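Local coordinates for protein lipid binding hydrolase (Escherichia coli, PDB 2IF6) that is of unproven function but is probably a lipid-binding hydrolase, belonging to a family of circularly permuted papain-like amidases, at residues Ile10-Ser15 with Ala167-Pro172; Gln60-Ala63 with Lys69-Val72; Val115-Tyr120 with Gly129-Leu134. All coordinates share one frame; numbering follows the deposited sequence.

Contact 1. Residues Ile10-Ser15 with Ala167-Pro172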
loop_
_atom_site.group_PDB
_atom_site.type_symbol
_atom_site.label_atom_id
_atom_site.label_comp_id
_atom_site.label_asym_id
_atom_site.label_seq_id
_atom_site.Cartn_x
_atom_site.Cartn_y
_atom_site.Cartn_z
ATOM N N ILE A 10 8.394 3.643 -1.214
ATOM C CA ILE A 10 6.979 3.308 -1.061
ATOM C C ILE A 10 6.196 4.559 -1.357
ATOM O O ILE A 10 6.458 5.601 -0.765
ATOM C CB ILE A 10 6.675 2.774 0.353
ATOM C CG1 ILE A 10 7.632 1.598 0.677
ATOM C CG2 ILE A 10 5.196 2.329 0.441
ATOM C CD1 ILE A 10 7.616 1.131 2.178
ATOM N N ILE A 11 5.224 4.449 -2.259
ATOM C CA ILE A 11 4.532 5.623 -2.753
ATOM C C ILE A 11 3.041 5.537 -2.386
ATOM O O ILE A 11 2.477 4.443 -2.411
ATOM C CB ILE A 11 4.775 5.792 -4.292
ATOM C CG1 ILE A 11 4.202 7.132 -4.799
ATOM C CG2 ILE A 11 4.288 4.578 -5.073
ATOM C CD1 ILE A 11 4.731 7.597 -6.129
ATOM N N PHE A 12 2.419 6.680 -2.073
ATOM C CA PHE A 12 1.049 6.696 -1.531
ATOM C C PHE A 12 0.249 7.718 -2.343
ATOM O O PHE A 12 0.809 8.720 -2.815
ATOM C CB PHE A 12 1.070 7.112 -0.049
ATOM C CG PHE A 12 1.892 6.200 0.848
ATOM C CD1 PHE A 12 1.266 5.256 1.628
ATOM C CD2 PHE A 12 3.290 6.307 0.920
ATOM C CE1 PHE A 12 2.010 4.394 2.442
ATOM C CE2 PHE A 12 4.040 5.414 1.775
ATOM C CZ PHE A 12 3.380 4.524 2.522
ATOM N N GLN A 13 -1.050 7.466 -2.501
ATOM C CA GLN A 13 -1.914 8.366 -3.216
ATOM C C GLN A 13 -3.333 8.206 -2.675
ATOM O O GLN A 13 -3.608 7.299 -1.883
ATOM C CB GLN A 13 -1.875 8.050 -4.730
ATOM C CG GLN A 13 -2.570 6.730 -5.101
ATOM C CD GLN A 13 -2.533 6.368 -6.579
ATOM O OE1 GLN A 13 -3.142 5.380 -6.946
ATOM N NE2 GLN A 13 -1.849 7.156 -7.426
ATOM N N ILE A 14 -4.213 9.069 -3.165
ATOM C CA ILE A 14 -5.642 8.977 -2.916
ATOM C C ILE A 14 -6.260 8.236 -4.089
ATOM O O ILE A 14 -6.298 8.746 -5.232
ATOM C CB ILE A 14 -6.313 10.376 -2.868
ATOM C CG1 ILE A 14 -5.620 11.316 -1.872
ATOM C CG2 ILE A 14 -7.804 10.233 -2.540
ATOM C CD1 ILE A 14 -6.135 12.749 -2.013
ATOM N N SER A 15 -6.733 7.031 -3.812
ATOM C CA SER A 15 -7.479 6.234 -4.790
ATOM C C SER A 15 -8.769 6.971 -5.259
ATOM O O SER A 15 -9.406 7.687 -4.471
ATOM C CB SER A 15 -7.854 4.893 -4.161
ATOM O OG SER A 15 -8.772 4.198 -4.980
ATOM N N ALA A 167 -0.571 2.760 8.196
ATOM C CA ALA A 167 0.349 1.986 9.033
ATOM C C ALA A 167 1.728 1.856 8.388
ATOM O O ALA A 167 2.718 2.057 9.071
ATOM C CB ALA A 167 -0.201 0.661 9.386
ATOM N N VAL A 168 1.794 1.576 7.081
ATOM C CA VAL A 168 3.101 1.476 6.407
ATOM C C VAL A 168 3.769 2.831 6.405
ATOM O O VAL A 168 4.953 2.966 6.702
ATOM C CB VAL A 168 2.971 0.996 4.953
ATOM C CG1 VAL A 168 4.372 0.941 4.273
ATOM C CG2 VAL A 168 2.252 -0.359 4.929
ATOM N N PHE A 169 2.991 3.871 6.110
ATOM C CA PHE A 169 3.574 5.200 6.067
ATOM C C PHE A 169 4.299 5.553 7.349
ATOM O O PHE A 169 5.375 6.151 7.306
ATOM C CB PHE A 169 2.480 6.257 5.823
ATOM C CG PHE A 169 3.021 7.646 5.638
ATOM C CD1 PHE A 169 3.292 8.127 4.345
ATOM C CD2 PHE A 169 3.266 8.480 6.733
ATOM C CE1 PHE A 169 3.808 9.379 4.148
ATOM C CE2 PHE A 169 3.789 9.765 6.537
ATOM C CZ PHE A 169 4.060 10.218 5.251
ATOM N N ASP A 170 3.694 5.219 8.485
ATOM C CA ASP A 170 4.173 5.606 9.814
ATOM C C ASP A 170 5.211 4.639 10.374
ATOM O O ASP A 170 5.594 4.742 11.562
ATOM C CB ASP A 170 2.990 5.621 10.769
ATOM C CG ASP A 170 2.109 6.842 10.593
ATOM O OD1 ASP A 170 2.589 7.888 10.092
ATOM O OD2 ASP A 170 0.948 6.737 11.007
ATOM N N ALA A 171 5.645 3.693 9.550
ATOM C CA ALA A 171 6.711 2.774 9.946
ATOM C C ALA A 171 7.964 3.567 10.397
ATOM O O ALA A 171 8.288 4.602 9.791
ATOM C CB ALA A 171 7.033 1.841 8.814
ATOM N N PRO A 172 8.635 3.113 11.472
ATOM C CA PRO A 172 9.747 3.890 12.038
ATOM C C PRO A 172 10.977 4.043 11.139
ATOM O O PRO A 172 11.704 5.039 11.247
ATOM C CB PRO A 172 10.109 3.149 13.325
ATOM C CG PRO A 172 9.580 1.811 13.174
ATOM C CD PRO A 172 8.361 1.893 12.264
#
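With CG anti to its own carbonyl carbon (chi1 -59°), Phe12 sends its ring off strand 10-13 toward helix 165-169, where Phe169, its CG anti to the backbone N (chi1 -175°), turns its ring to meet it. The result is a T-shaped pair: the edge of Phe169 is directed at the face of Phe12, the ring centroids lie 5.3 Å apart and the planes make 74°. Phe169 CD1 approaches Phe12 CE2 to 3.8 Å, above the face but displaced toward its rim. The CB of Phe169 adds an off-centre CH-pi contact to the same ring, and the far end of the ring presses on the helix backbone, Phe12 CZ lying 3.6 Å from Phe169 CA. A phenylalanine suits this place because a flat ring can receive a partner on its face while its rim reaches the main chain.

Val168 supplies the second half of the contact. Its CG1 sits at the edge of the Phe12 ring, near the ring plane, and also touches Ile10 CD1 at 3.9 Å, so one methyl fills the angle between two side chains of the strand. Branched residues fit here, since each offers several methyls to different neighbours; Ile10 also packs on Val116 and Tyr120 of helix 112-124. Tyr31 meets both phenylalanine rings, and Arg73 forms a cation-pi contact with Phe169.

The end of helix 165-169 is thus seated against the main antiparallel sheet of the papain-like fold. No hydrogen bond crosses between the segments: this buried junction rests on van der Waals and aromatic contacts, while Arg73 also hydrogen-bonds to Phe169 O.

Contact 2. Residues Gln60-Ala63 with Lys69-Val72; sequences QWIA and KYVV
The Tyr70 ring receives Ile62 over one face, and Val72 CG2, two residues on along its own strand, lies at its edge in the ring plane; the Trp61 ring in turn meets Tyr70 CB at its edge. In this permuted papain-like fold, helix 58-63 leads through a short loop into strand 70-75 of the main antiparallel sheet and packs beside it.

Ile62 grips the tyrosine with two branches. Its CD1 stands 4.0 Å from the ring centroid and 22° off the ring normal, a CH-pi contact, while CG2 reaches Tyr70 CD2 at 3.7 Å. Isoleucine suits the position because one branch, CD1, covers the face while the other, CG2, meets the rim. Tyr70 CG lies between the backbone N and the carbonyl carbon (chi1 71°), which turns the ring to the side where Ile62 can lie over it. The tyrosine combines an apolar face for packing with a phenol suited to a partly exposed site.

Trp61 is buried: it touches Ile11 of strand 10-13, meets the ring of His33, and gives Glu48 a weak hydrogen bond from NE1; His33 and Glu48, with Cys112, have an arrangement consistent with a catalytic triad.

No direct hydrogen bond joins the two segments, but a water bridges their backbones, donating to Ile62 O at 2.8 Å and to Lys69 O at 2.7 Å.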
loop_
_atom_site.group_PDB
_atom_site.type_symbol
_atom_site.label_atom_id
_atom_site.label_comp_id
_atom_site.label_asym_id
_atom_site.label_seq_id
_atom_site.Cartn_x
_atom_site.Cartn_y
_atom_site.Cartn_z
ATOM N N GLN A 60 1.979 6.829 -15.243
ATOM C CA GLN A 60 0.578 6.388 -15.270
ATOM C C GLN A 60 0.021 6.168 -13.828
ATOM O O GLN A 60 -1.128 6.541 -13.504
ATOM C CB GLN A 60 0.463 5.137 -16.144
ATOM C CG GLN A 60 -0.791 4.287 -15.993
ATOM C CD GLN A 60 -0.648 2.937 -16.716
ATOM O OE1 GLN A 60 0.006 2.856 -17.772
ATOM N NE2 GLN A 60 -1.228 1.876 -16.135
ATOM N N TRP A 61 0.830 5.552 -12.974
ATOM C CA TRP A 61 0.434 5.377 -11.569
ATOM C C TRP A 61 0.049 6.694 -10.883
ATOM O O TRP A 61 -0.957 6.775 -10.205
ATOM C CB TRP A 61 1.558 4.694 -10.785
ATOM C CG TRP A 61 1.085 4.197 -9.462
ATOM C CD1 TRP A 61 0.534 2.972 -9.195
ATOM C CD2 TRP A 61 1.062 4.935 -8.224
ATOM N NE1 TRP A 61 0.200 2.886 -7.849
ATOM C CE2 TRP A 61 0.539 4.073 -7.238
ATOM C CE3 TRP A 61 1.449 6.236 -7.859
ATOM C CZ2 TRP A 61 0.379 4.476 -5.917
ATOM C CZ3 TRP A 61 1.321 6.624 -6.540
ATOM C CH2 TRP A 61 0.773 5.743 -5.585
ATOM N N ILE A 62 0.866 7.733 -11.056
ATOM C CA ILE A 62 0.639 8.997 -10.361
ATOM C C ILE A 62 -0.625 9.691 -10.884
ATOM O O ILE A 62 -1.373 10.322 -10.109
ATOM C CB ILE A 62 1.828 9.952 -10.545
ATOM C CG1 ILE A 62 3.046 9.416 -9.776
ATOM C CG2 ILE A 62 1.426 11.411 -10.120
ATOM C CD1 ILE A 62 4.361 10.179 -10.048
ATOM N N ALA A 63 -0.829 9.580 -12.196
ATOM C CA ALA A 63 -1.950 10.223 -12.916
ATOM C C ALA A 63 -3.273 9.650 -12.422
ATOM O O ALA A 63 -4.295 10.322 -12.428
ATOM C CB ALA A 63 -1.799 9.976 -14.436
ATOM N N LYS A 69 -1.848 13.778 -6.638
ATOM C CA LYS A 69 -1.088 13.955 -5.398
ATOM C C LYS A 69 -0.393 12.651 -5.030
ATOM O O LYS A 69 -0.952 11.558 -5.232
ATOM C CB LYS A 69 -1.976 14.349 -4.237
ATOM C CG LYS A 69 -2.635 15.699 -4.402
ATOM C CD LYS A 69 -3.404 15.988 -3.117
ATOM C CE LYS A 69 -4.061 17.332 -3.187
ATOM N NZ LYS A 69 -4.619 17.683 -1.835
ATOM N N TYR A 70 0.820 12.765 -4.490
ATOM C CA TYR A 70 1.537 11.581 -4.030
ATOM C C TYR A 70 2.605 12.004 -3.029
ATOM O O TYR A 70 3.037 13.177 -2.989
ATOM C CB TYR A 70 2.151 10.766 -5.215
ATOM C CG TYR A 70 3.325 11.438 -5.906
ATOM C CD1 TYR A 70 4.642 11.200 -5.491
ATOM C CD2 TYR A 70 3.116 12.332 -6.974
ATOM C CE1 TYR A 70 5.715 11.833 -6.115
ATOM C CE2 TYR A 70 4.178 12.965 -7.624
ATOM C CZ TYR A 70 5.476 12.720 -7.182
ATOM O OH TYR A 70 6.524 13.353 -7.819
ATOM N N VAL A 71 3.023 11.039 -2.227
ATOM C CA VAL A 71 4.148 11.228 -1.301
ATOM C C VAL A 71 4.913 9.930 -1.331
ATOM O O VAL A 71 4.312 8.847 -1.528
ATOM C CB VAL A 71 3.676 11.559 0.135
ATOM C CG1 VAL A 71 2.719 10.510 0.655
ATOM C CG2 VAL A 71 4.884 11.706 1.098
ATOM N N VAL A 72 6.234 10.024 -1.170
ATOM C CA VAL A 72 7.100 8.859 -1.269
ATOM C C VAL A 72 7.892 8.704 0.012
ATOM O O VAL A 72 8.497 9.667 0.469
ATOM C CB VAL A 72 8.094 9.006 -2.452
ATOM C CG1 VAL A 72 8.962 7.774 -2.534
ATOM C CG2 VAL A 72 7.322 9.194 -3.796
HETATM O O HOH W 1 -0.753 9.956 -7.354
#

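Contact 3. Residues Val115-Tyr120 with Gly129-Leu134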
loop_
_atom_site.group_PDB
_atom_site.type_symbol
_atom_site.label_atom_id
_atom_site.label_comp_id
_atom_site.label_asym_id
_atom_site.label_seq_id
_atom_site.Cartn_x
_atom_site.Cartn_y
_atom_site.Cartn_z
ATOM N N VAL A 115 0.606 -6.348 0.215
ATOM C CA VAL A 115 1.717 -6.841 -0.606
ATOM C C VAL A 115 3.015 -6.061 -0.349
ATOM O O VAL A 115 4.085 -6.653 -0.312
ATOM C CB VAL A 115 1.357 -6.901 -2.111
ATOM C CG1 VAL A 115 1.566 -5.553 -2.765
ATOM C CG2 VAL A 115 2.206 -7.956 -2.807
ATOM N N VAL A 116 2.939 -4.750 -0.123
ATOM C CA VAL A 116 4.169 -3.986 0.173
ATOM C C VAL A 116 4.763 -4.485 1.514
ATOM O O VAL A 116 5.969 -4.723 1.627
ATOM C CB VAL A 116 3.867 -2.453 0.187
ATOM C CG1 VAL A 116 5.104 -1.628 0.644
ATOM C CG2 VAL A 116 3.427 -1.995 -1.227
ATOM N N TRP A 117 3.885 -4.705 2.503
ATOM C CA TRP A 117 4.335 -5.139 3.835
ATOM C C TRP A 117 4.981 -6.500 3.687
ATOM O O TRP A 117 6.091 -6.729 4.202
ATOM C CB TRP A 117 3.174 -5.186 4.839
ATOM C CG TRP A 117 3.619 -5.308 6.289
ATOM C CD1 TRP A 117 3.819 -4.285 7.177
ATOM C CD2 TRP A 117 3.968 -6.519 6.984
ATOM N NE1 TRP A 117 4.233 -4.791 8.396
ATOM C CE2 TRP A 117 4.339 -6.155 8.302
ATOM C CE3 TRP A 117 3.980 -7.875 6.625
ATOM C CZ2 TRP A 117 4.737 -7.105 9.261
ATOM C CZ3 TRP A 117 4.363 -8.824 7.586
ATOM C CH2 TRP A 117 4.741 -8.424 8.889
ATOM N N LYS A 118 4.316 -7.399 2.967
ATOM C CA LYS A 118 4.802 -8.784 2.843
ATOM C C LYS A 118 6.122 -8.890 2.071
ATOM O O LYS A 118 6.992 -9.717 2.398
ATOM C CB LYS A 118 3.744 -9.711 2.265
ATOM C CG LYS A 118 2.689 -10.091 3.290
ATOM C CD LYS A 118 1.558 -10.871 2.677
ATOM C CE LYS A 118 0.587 -11.365 3.788
ATOM N NZ LYS A 118 -0.566 -12.150 3.289
ATOM N N VAL A 119 6.307 -8.025 1.085
ATOM C CA VAL A 119 7.556 -8.024 0.317
ATOM C C VAL A 119 8.736 -7.581 1.210
ATOM O O VAL A 119 9.786 -8.222 1.227
ATOM C CB VAL A 119 7.444 -7.185 -0.980
ATOM C CG1 VAL A 119 8.856 -6.928 -1.563
ATOM C CG2 VAL A 119 6.518 -7.911 -2.022
ATOM N N TYR A 120 8.550 -6.525 1.998
ATOM C CA TYR A 120 9.639 -6.041 2.860
ATOM C C TYR A 120 9.989 -7.088 3.896
ATOM O O TYR A 120 11.168 -7.286 4.236
ATOM C CB TYR A 120 9.267 -4.724 3.550
ATOM C CG TYR A 120 9.868 -3.534 2.851
ATOM C CD1 TYR A 120 9.242 -2.951 1.748
ATOM C CD2 TYR A 120 11.096 -3.028 3.249
ATOM C CE1 TYR A 120 9.825 -1.850 1.095
ATOM C CE2 TYR A 120 11.695 -1.959 2.594
ATOM C CZ TYR A 120 11.050 -1.369 1.517
ATOM O OH TYR A 120 11.625 -0.281 0.908
ATOM N N GLY A 129 5.565 -1.233 9.378
ATOM C CA GLY A 129 4.189 -0.966 9.766
ATOM C C GLY A 129 3.606 -1.922 10.778
ATOM O O GLY A 129 3.909 -3.140 10.784
ATOM N N GLU A 130 2.769 -1.362 11.653
ATOM C CA GLU A 130 2.145 -2.117 12.721
ATOM C C GLU A 130 0.894 -2.808 12.151
ATOM O O GLU A 130 0.172 -2.240 11.316
ATOM C CB GLU A 130 1.776 -1.201 13.895
ATOM C CG GLU A 130 2.975 -0.498 14.587
ATOM C CD GLU A 130 4.045 -1.489 15.086
ATOM O OE1 GLU A 130 3.785 -2.262 16.043
ATOM O OE2 GLU A 130 5.145 -1.504 14.494
ATOM N N GLN A 131 0.673 -4.043 12.571
ATOM C CA GLN A 131 -0.539 -4.761 12.216
ATOM C C GLN A 131 -1.530 -4.531 13.333
ATOM O O GLN A 131 -1.131 -4.399 14.499
ATOM C CB GLN A 131 -0.272 -6.258 12.147
ATOM C CG GLN A 131 0.689 -6.745 11.079
ATOM C CD GLN A 131 1.003 -8.244 11.203
ATOM O OE1 GLN A 131 0.644 -8.899 12.189
ATOM N NE2 GLN A 131 1.668 -8.793 10.199
ATOM N N GLN A 132 -2.811 -4.485 12.998
ATOM C CA GLN A 132 -3.844 -4.524 14.026
ATOM C C GLN A 132 -5.090 -5.243 13.478
ATOM O O GLN A 132 -5.127 -5.629 12.305
ATOM C CB GLN A 132 -4.159 -3.131 14.593
ATOM C CG GLN A 132 -4.921 -2.220 13.677
ATOM C CD GLN A 132 -5.322 -0.862 14.302
ATOM O OE1 GLN A 132 -4.727 -0.382 15.278
ATOM N NE2 GLN A 132 -6.354 -0.253 13.736
ATOM N N LYS A 133 -6.069 -5.476 14.339
ATOM C CA LYS A 133 -7.279 -6.215 13.897
ATOM C C LYS A 133 -8.238 -5.272 13.206
ATOM O O LYS A 133 -8.275 -4.083 13.509
ATOM C CB LYS A 133 -7.955 -6.884 15.088
ATOM C CG LYS A 133 -7.271 -8.154 15.558
ATOM C CD LYS A 133 -7.886 -8.618 16.855
ATOM C CE LYS A 133 -7.348 -9.981 17.201
ATOM N NZ LYS A 133 -7.872 -10.471 18.495
ATOM N N LEU A 134 -9.035 -5.804 12.279
ATOM C CA LEU A 134 -10.014 -4.978 11.583
ATOM C C LEU A 134 -10.908 -4.196 12.550
ATOM O O LEU A 134 -11.196 -3.028 12.316
ATOM C CB LEU A 134 -10.872 -5.815 10.614
ATOM C CG LEU A 134 -11.994 -5.025 9.927
ATOM C CD1 LEU A 134 -11.372 -4.068 8.929
ATOM C CD2 LEU A 134 -13.003 -5.969 9.269
#
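Trp117 NE1 donates a hydrogen bond to Gly129 O, 2.9 Å away, with an N-H...O angle of 154°. The donor is tilted 32° from the carbonyl plane, and the oxygen sits at the edge of the indole, tilted slightly out of its plane. Tryptophan suits the site: its nitrogen holds a backbone carbonyl in a buried place, while its six-membered ring presents a broad face to Gln131. There the amide NE2 hangs over the rim of that face, 3.4 Å from Trp117 CH2, with amide and ring planes 45° apart.

In Gln131, CG is anti to the carbonyl carbon and the chain runs extended beyond it, carrying the amide to the indole. Gly129 has a positive phi, and at its backbone angles a CB would collide with the carbonyl O of the preceding residue, so the backbone itself requires glycine. In the next shell, Trp105 meets the indole edge-to-face and also touches Gln131.

Trp117 thus ties helix 112-124 to the chain leading into strand 132-133, which pairs with strand 161-162; other faces of the helix pack on strands 10-13 and 43-49 and on helix 81-91.

How the contacts relate
Contacts 1 and 3 are buried, whereas contact 2 is partly exposed and farther from the chain centre. Contacts 1 and 2 share the main sheet: strands 10-13 and 70-75 are neighbours in it, joined by the probable hydrogen bond from Phe12 N to Val71 O, and Gln13 NE2 probably reaches Trp61 O. Contacts 1 and 3 also meet where Ala167 packs against Glu130 and Ala171 against Gly129. Contacts 2 and 3 do not touch, lying on opposite sides of the chain centre. The chemistry of the three differs with their place: apolar and aromatic in contact 1, apolar with a bridging water in contact 2, and centred on a direct indole-to-backbone hydrogen bond in contact 3.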